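Local coordinates for protein 3,4-dihydroxy-2-butanone 4-phosphate synthase (Candida albicans, PDB 1TKS) that catalyses the conversion of D-ribulose 5-phosphate to formate and 3,4-dihydroxy-2-butanone 4-phosphate, a step of riboflavin biosynthesis, at residues 3-15 with 190-202. Numbering follows the deposited sequence.
Sequences NIFTPIEEALEAY and IKIININQLVEYI
Phe5 and Thr6, in the extended N-terminal run, cross strand 191-194 on the edge turned from its parallel partner, strand 21-24. Thr6 N donates to Ile192 O at 2.8 Å, and one water joins Ile4 O, Ile192 N and Thr6 OG1. Helix 8-15, with Pro7 at its N-cap position, has its axis at 123° to the strand's N-to-C direction and 103° to that of helix 195-202. The Phe5 ring is sandwiched: Asn194 ND2 sits 3.4 Å above the centre of one face, its amide nearly perpendicular to the ring, and Ile4 CG2 lies over the other. The same amide caps helix 195-202, OD1 accepting from Gln197 N at 2.7 Å; chi1 of 65° leaves OD1 at that N-H and ND2 over the ring. Ile8 lays CG2 over the face of Tyr201, 3.6 Å from the ring centroid, a CH-pi contact, while its CG1 meets Leu198 CD1. At the ring's edge Tyr201 OH donates to Glu9 OE1 at 2.7 Å, on the anti side, somewhat out of the carboxylate plane, which stands steeply to the ring. Ala11 CB rests on Ile193 CG2, 3.6 Å away, and Lys191 lays CB and CG against Thr6 OG1 and sets CD between Thr6 CG2 and Ala14 CB. Cap and ring together probably fix the Asn194 amide's rotation, consistent with a weak N-H to pi attraction, about 7 Å from the side chain of Arg143, a probable D-ribulose 5-phosphate ligand.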
# COMPACT_ATOMS: atom_id res chain seq x y z
N ASN B 3 -31.89 -6.68 6.15
CA ASN B 3 -31.64 -5.65 7.19
C ASN B 3 -30.15 -5.34 7.35
O ASN B 3 -29.76 -4.56 8.21
CB ASN B 3 -32.22 -6.11 8.54
CG ASN B 3 -31.56 -7.37 9.05
OD1 ASN B 3 -31.61 -8.42 8.41
ND2 ASN B 3 -30.93 -7.28 10.22
N ILE B 4 -29.33 -5.97 6.51
CA ILE B 4 -27.89 -5.76 6.56
C ILE B 4 -27.36 -5.27 5.22
O ILE B 4 -26.65 -4.26 5.15
CB ILE B 4 -27.13 -7.06 6.93
CG1 ILE B 4 -27.42 -7.43 8.39
CG2 ILE B 4 -25.63 -6.87 6.72
CD1 ILE B 4 -26.76 -8.72 8.83
N PHE B 5 -27.71 -5.98 4.15
CA PHE B 5 -27.23 -5.61 2.82
C PHE B 5 -28.22 -4.78 2.01
O PHE B 5 -29.42 -5.05 2.00
CB PHE B 5 -26.83 -6.86 2.04
CG PHE B 5 -25.83 -7.73 2.75
CD1 PHE B 5 -26.25 -8.82 3.51
CD2 PHE B 5 -24.47 -7.43 2.69
CE1 PHE B 5 -25.33 -9.60 4.20
CE2 PHE B 5 -23.54 -8.21 3.38
CZ PHE B 5 -23.97 -9.30 4.14
N THR B 6 -27.68 -3.78 1.33
CA THR B 6 -28.45 -2.87 0.48
C THR B 6 -28.81 -3.52 -0.85
O THR B 6 -27.98 -4.20 -1.46
CB THR B 6 -27.63 -1.59 0.20
OG1 THR B 6 -27.45 -0.85 1.42
CG2 THR B 6 -28.33 -0.70 -0.82
N PRO B 7 -30.05 -3.33 -1.32
CA PRO B 7 -30.48 -3.91 -2.60
C PRO B 7 -29.55 -3.41 -3.70
O PRO B 7 -29.18 -2.23 -3.72
CB PRO B 7 -31.90 -3.38 -2.76
CG PRO B 7 -32.38 -3.25 -1.35
CD PRO B 7 -31.18 -2.66 -0.65
N ILE B 8 -29.19 -4.29 -4.64
CA ILE B 8 -28.28 -3.92 -5.72
C ILE B 8 -28.61 -2.63 -6.47
O ILE B 8 -27.73 -1.81 -6.69
CB ILE B 8 -28.14 -5.06 -6.76
CG1 ILE B 8 -27.22 -6.16 -6.23
CG2 ILE B 8 -27.54 -4.51 -8.05
CD1 ILE B 8 -27.62 -6.71 -4.93
N GLU B 9 -29.88 -2.44 -6.85
CA GLU B 9 -30.22 -1.25 -7.60
C GLU B 9 -29.99 0.04 -6.82
O GLU B 9 -29.55 1.04 -7.39
CB GLU B 9 -31.66 -1.35 -8.14
CG GLU B 9 -31.79 -2.52 -9.13
CD GLU B 9 -33.05 -2.50 -9.99
OE1 GLU B 9 -33.11 -3.32 -10.94
OE2 GLU B 9 -33.96 -1.68 -9.74
N GLU B 10 -30.25 0.01 -5.51
CA GLU B 10 -30.02 1.20 -4.69
C GLU B 10 -28.51 1.40 -4.54
O GLU B 10 -28.02 2.53 -4.55
CB GLU B 10 -30.66 1.04 -3.31
CG GLU B 10 -32.18 0.79 -3.30
CD GLU B 10 -33.00 1.87 -4.01
OE1 GLU B 10 -32.48 2.98 -4.24
OE2 GLU B 10 -34.19 1.60 -4.31
N ALA B 11 -27.77 0.30 -4.40
CA ALA B 11 -26.32 0.39 -4.26
C ALA B 11 -25.67 0.93 -5.53
O ALA B 11 -24.70 1.68 -5.45
CB ALA B 11 -25.74 -0.98 -3.91
N LEU B 12 -26.19 0.55 -6.69
CA LEU B 12 -25.63 1.03 -7.95
C LEU B 12 -25.80 2.53 -8.10
O LEU B 12 -24.92 3.21 -8.61
CB LEU B 12 -26.28 0.31 -9.13
CG LEU B 12 -25.92 -1.17 -9.31
CD1 LEU B 12 -26.71 -1.74 -10.47
CD2 LEU B 12 -24.42 -1.32 -9.56
N GLU B 13 -26.94 3.05 -7.65
CA GLU B 13 -27.17 4.48 -7.74
C GLU B 13 -26.18 5.23 -6.86
O GLU B 13 -25.68 6.28 -7.25
CB GLU B 13 -28.61 4.83 -7.35
CG GLU B 13 -29.62 4.43 -8.41
CD GLU B 13 -29.39 5.16 -9.72
OE1 GLU B 13 -29.69 4.59 -10.78
OE2 GLU B 13 -28.91 6.32 -9.68
N ALA B 14 -25.90 4.69 -5.68
CA ALA B 14 -24.94 5.32 -4.78
C ALA B 14 -23.56 5.30 -5.44
O ALA B 14 -22.82 6.28 -5.40
CB ALA B 14 -24.90 4.57 -3.45
N TYR B 15 -23.23 4.16 -6.04
CA TYR B 15 -21.96 3.97 -6.71
C TYR B 15 -21.85 4.93 -7.89
O TYR B 15 -20.80 5.52 -8.14
CB TYR B 15 -21.85 2.51 -7.16
CG TYR B 15 -20.49 2.06 -7.64
CD1 TYR B 15 -20.11 2.24 -8.97
CD2 TYR B 15 -19.60 1.41 -6.78
CE1 TYR B 15 -18.88 1.78 -9.43
CE2 TYR B 15 -18.37 0.95 -7.23
CZ TYR B 15 -18.02 1.13 -8.56
OH TYR B 15 -16.81 0.66 -9.01
N ILE B 190 -22.25 4.42 4.63
CA ILE B 190 -21.84 3.66 3.45
C ILE B 190 -22.64 2.37 3.37
O ILE B 190 -22.74 1.62 4.34
CB ILE B 190 -20.34 3.33 3.50
CG1 ILE B 190 -19.53 4.62 3.52
CG2 ILE B 190 -19.94 2.47 2.29
CD1 ILE B 190 -18.02 4.42 3.70
N LYS B 191 -23.23 2.13 2.20
CA LYS B 191 -24.04 0.94 1.95
C LYS B 191 -23.16 -0.30 1.81
O LYS B 191 -22.02 -0.22 1.36
CB LYS B 191 -24.87 1.14 0.68
CG LYS B 191 -26.02 2.13 0.84
CD LYS B 191 -26.53 2.60 -0.52
CE LYS B 191 -27.90 3.25 -0.42
NZ LYS B 191 -27.95 4.33 0.60
N ILE B 192 -23.72 -1.45 2.19
CA ILE B 192 -22.99 -2.71 2.14
C ILE B 192 -23.69 -3.72 1.24
O ILE B 192 -24.91 -3.84 1.27
CB ILE B 192 -22.89 -3.33 3.56
CG1 ILE B 192 -22.32 -2.29 4.53
CG2 ILE B 192 -22.02 -4.58 3.53
CD1 ILE B 192 -22.38 -2.73 5.98
N ILE B 193 -22.91 -4.43 0.43
CA ILE B 193 -23.45 -5.46 -0.45
C ILE B 193 -22.50 -6.65 -0.43
O ILE B 193 -21.43 -6.59 0.17
CB ILE B 193 -23.54 -4.98 -1.93
CG1 ILE B 193 -22.16 -4.55 -2.44
CG2 ILE B 193 -24.53 -3.83 -2.06
CD1 ILE B 193 -22.07 -4.43 -3.95
N ASN B 194 -22.90 -7.75 -1.06
CA ASN B 194 -22.02 -8.90 -1.14
C ASN B 194 -22.04 -9.43 -2.57
O ASN B 194 -23.00 -9.20 -3.31
CB ASN B 194 -22.36 -9.98 -0.09
CG ASN B 194 -23.72 -10.62 -0.30
OD1 ASN B 194 -23.89 -11.47 -1.17
ND2 ASN B 194 -24.69 -10.22 0.52
N ILE B 195 -20.96 -10.10 -2.97
CA ILE B 195 -20.83 -10.61 -4.33
C ILE B 195 -21.88 -11.63 -4.71
O ILE B 195 -22.36 -11.63 -5.84
CB ILE B 195 -19.43 -11.20 -4.56
CG1 ILE B 195 -18.39 -10.09 -4.41
CG2 ILE B 195 -19.35 -11.85 -5.94
CD1 ILE B 195 -16.95 -10.56 -4.49
N ASN B 196 -22.23 -12.51 -3.78
CA ASN B 196 -23.25 -13.51 -4.06
C ASN B 196 -24.53 -12.79 -4.45
O ASN B 196 -25.22 -13.16 -5.40
CB ASN B 196 -23.50 -14.36 -2.82
CG ASN B 196 -22.98 -15.76 -2.96
OD1 ASN B 196 -21.77 -15.98 -3.05
ND2 ASN B 196 -23.88 -16.73 -3.00
N GLN B 197 -24.83 -11.74 -3.70
CA GLN B 197 -26.01 -10.92 -3.92
C GLN B 197 -25.95 -10.28 -5.31
O GLN B 197 -26.96 -10.20 -6.02
CB GLN B 197 -26.07 -9.84 -2.84
CG GLN B 197 -27.33 -9.02 -2.82
CD GLN B 197 -27.17 -7.74 -2.01
OE1 GLN B 197 -28.15 -7.04 -1.75
NE2 GLN B 197 -25.94 -7.43 -1.62
N LEU B 198 -24.76 -9.84 -5.70
CA LEU B 198 -24.56 -9.21 -7.00
C LEU B 198 -24.65 -10.21 -8.15
O LEU B 198 -25.20 -9.90 -9.21
CB LEU B 198 -23.20 -8.49 -7.01
CG LEU B 198 -22.90 -7.60 -8.22
CD1 LEU B 198 -24.02 -6.58 -8.40
CD2 LEU B 198 -21.56 -6.90 -8.01
N VAL B 199 -24.10 -11.41 -7.95
CA VAL B 199 -24.15 -12.44 -8.99
C VAL B 199 -25.59 -12.84 -9.26
O VAL B 199 -25.98 -13.06 -10.41
CB VAL B 199 -23.33 -13.69 -8.57
CG1 VAL B 199 -23.59 -14.83 -9.56
CG2 VAL B 199 -21.85 -13.35 -8.54
N GLU B 200 -26.39 -12.94 -8.20
CA GLU B 200 -27.79 -13.31 -8.36
C GLU B 200 -28.49 -12.25 -9.21
O GLU B 200 -29.31 -12.58 -10.07
CB GLU B 200 -28.47 -13.42 -7.00
CG GLU B 200 -28.08 -14.66 -6.21
CD GLU B 200 -28.78 -14.75 -4.87
OE1 GLU B 200 -30.00 -14.47 -4.82
OE2 GLU B 200 -28.12 -15.10 -3.87
N TYR B 201 -28.15 -10.99 -8.97
CA TYR B 201 -28.76 -9.89 -9.71
C TYR B 201 -28.48 -9.95 -11.21
O TYR B 201 -29.41 -9.91 -12.01
CB TYR B 201 -28.24 -8.55 -9.17
CG TYR B 201 -28.89 -7.35 -9.85
CD1 TYR B 201 -30.17 -6.94 -9.50
CD2 TYR B 201 -28.23 -6.67 -10.87
CE1 TYR B 201 -30.78 -5.87 -10.15
CE2 TYR B 201 -28.83 -5.60 -11.53
CZ TYR B 201 -30.11 -5.21 -11.16
OH TYR B 201 -30.71 -4.16 -11.82
N ILE B 202 -27.21 -10.04 -11.57
CA ILE B 202 -26.80 -10.08 -12.98
C ILE B 202 -27.21 -11.37 -13.68
O ILE B 202 -27.24 -11.42 -14.91
CB ILE B 202 -25.27 -9.93 -13.13
CG1 ILE B 202 -24.57 -11.11 -12.46
CG2 ILE B 202 -24.81 -8.61 -12.54
CD1 ILE B 202 -23.07 -11.11 -12.64
O HOH W 1 -26.31 -1.74 3.76